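PDB 3R3R: ferripyochelin binding protein from Salmonella enterica subsp. enterica serovar Typhimurium, which binds zinc and, as a member of the gamma-class carbonic anhydrase family, may have a related enzymatic activity. Local coordinates for residues G163-Y166 with S167-Y171. Residues are numbered along the deposited sequence; the frame is centred on the assembly and turned at random.
Sequences GLQY and SANNY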
loop_
_atom_site.group_PDB
_atom_site.type_symbol
_atom_site.label_atom_id
_atom_site.label_comp_id
_atom_site.label_asym_id
_atom_site.label_seq_id
_atom_site.Cartn_x
_atom_site.Cartn_y
_atom_site.Cartn_z
ATOM N N GLY A 163 4.954 -9.618 15.136
ATOM C CA GLY A 163 4.253 -10.205 14.003
ATOM C C GLY A 163 4.160 -9.270 12.811
ATOM O O GLY A 163 4.063 -9.738 11.677
ATOM N N LEU A 164 4.163 -7.960 13.048
ATOM C CA LEU A 164 4.146 -7.007 11.941
ATOM C C LEU A 164 5.398 -7.174 11.079
ATOM O O LEU A 164 5.333 -7.176 9.843
ATOM C CB LEU A 164 4.079 -5.586 12.480
ATOM C CG LEU A 164 2.814 -5.295 13.284
ATOM C CD1 LEU A 164 2.946 -3.928 13.901
ATOM C CD2 LEU A 164 1.538 -5.341 12.433
ATOM N N GLN A 165 6.545 -7.319 11.735
ATOM C CA GLN A 165 7.787 -7.525 11.003
ATOM C C GLN A 165 7.834 -8.900 10.330
ATOM O O GLN A 165 8.287 -9.030 9.188
ATOM C CB GLN A 165 8.981 -7.352 11.942
ATOM C CG GLN A 165 10.323 -7.394 11.215
ATOM C CD GLN A 165 10.511 -6.211 10.273
ATOM O OE1 GLN A 165 10.373 -5.055 10.677
ATOM N NE2 GLN A 165 10.816 -6.494 9.010
ATOM N N TYR A 166 7.369 -9.919 11.051
ATOM C CA TYR A 166 7.316 -11.277 10.515
ATOM C C TYR A 166 6.485 -11.334 9.230
ATOM O O TYR A 166 6.894 -11.969 8.259
ATOM C CB TYR A 166 6.778 -12.263 11.558
ATOM C CG TYR A 166 7.654 -12.402 12.784
ATOM C CD1 TYR A 166 9.008 -12.097 12.732
ATOM C CD2 TYR A 166 7.128 -12.835 13.994
ATOM C CE1 TYR A 166 9.815 -12.225 13.850
ATOM C CE2 TYR A 166 7.924 -12.961 15.117
ATOM C CZ TYR A 166 9.271 -12.656 15.041
ATOM O OH TYR A 166 10.081 -12.779 16.154
ATOM N N SER A 167 5.347 -10.649 9.210
ATOM C CA SER A 167 4.509 -10.603 8.017
ATOM C C SER A 167 5.280 -10.028 6.818
ATOM O O SER A 167 5.288 -10.601 5.727
ATOM C CB SER A 167 3.274 -9.750 8.300
ATOM O OG SER A 167 2.472 -9.614 7.143
ATOM N N ALA A 168 5.939 -8.893 7.026
ATOM C CA ALA A 168 6.692 -8.276 5.946
ATOM C C ALA A 168 7.808 -9.214 5.479
ATOM O O ALA A 168 8.040 -9.394 4.264
ATOM C CB ALA A 168 7.272 -6.932 6.392
ATOM N N ASN A 169 8.514 -9.814 6.437
ATOM C CA ASN A 169 9.601 -10.743 6.114
ATOM C C ASN A 169 9.101 -11.928 5.273
ATOM O O ASN A 169 9.735 -12.320 4.283
ATOM C CB ASN A 169 10.264 -11.288 7.383
ATOM C CG ASN A 169 11.011 -10.227 8.188
ATOM O OD1 ASN A 169 11.214 -9.094 7.748
ATOM N ND2 ASN A 169 11.432 -10.611 9.380
ATOM N N ASN A 170 7.970 -12.504 5.681
ATOM C CA ASN A 170 7.391 -13.629 4.963
ATOM C C ASN A 170 7.084 -13.236 3.530
ATOM O O ASN A 170 7.383 -13.974 2.592
ATOM C CB ASN A 170 6.100 -14.116 5.632
ATOM C CG ASN A 170 6.354 -14.831 6.938
ATOM O OD1 ASN A 170 7.454 -15.326 7.172
ATOM N ND2 ASN A 170 5.331 -14.905 7.792
ATOM N N TYR A 171 6.474 -12.063 3.360
ATOM C CA TYR A 171 6.083 -11.627 2.024
ATOM C C TYR A 171 7.274 -11.297 1.123
ATOM O O TYR A 171 7.198 -11.488 -0.086
ATOM C CB TYR A 171 5.041 -10.490 2.065
ATOM C CG TYR A 171 3.646 -11.040 1.835
ATOM C CD1 TYR A 171 3.167 -11.217 0.541
ATOM C CD2 TYR A 171 2.840 -11.444 2.894
ATOM C CE1 TYR A 171 1.920 -11.766 0.295
ATOM C CE2 TYR A 171 1.577 -12.005 2.657
ATOM C CZ TYR A 171 1.132 -12.153 1.353
ATOM O OH TYR A 171 -0.113 -12.680 1.074
#
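Gln165 and Asn169, one helical turn apart, join their side-chain amides: Gln165 NE2 donates to Asn169 OD1 at 2.9 Å, with the N-H pointing almost straight at the oxygen. The acceptor lies in the amide plane of Gln165, whereas NE2 stands tilted from the carbonyl plane of Asn169, and the two amide planes are turned 43° against each other. The bend in the glutamine chain makes the reach possible. CG leaves anti to the backbone N (chi1 -173°), then chi2 of 66° folds the amide round along the helix toward its C-terminal end. Asn169 meets it with its own amide laid over the preceding turn, CG lying 3.1 Å from Gln165 O.

Beneath this bridge the same two residues are tied by the main chain, Asn169 N to Gln165 O at 2.9 Å, giving the pair two bonds, one through backbone and one through side chains. Its neighbours in the i to i+4 ladder are Ser167 N to Gly163 O, Asn170 N to Tyr166 O at 2.8 Å, and a weak, longer bond from Ala168 N to Leu164 O at 3.4 Å.

Further out, Gln165 NE2 also makes a weak hydrogen bond to Asp89, which would help to set the rotation of the amide. Ser167 OG turns to Thr91 in a hydrogen bond, while Leu164 is buried against Leu156 and Ala168 touches Asp89. Farther along, Tyr171 packs edge-to-face with Trp43. This is regular alpha-helix with an i to i+4 Gln-Asn side-chain bridge, in the C-terminal helix 158-182 that packs along the single-stranded left-handed beta-helix, away from the zinc site.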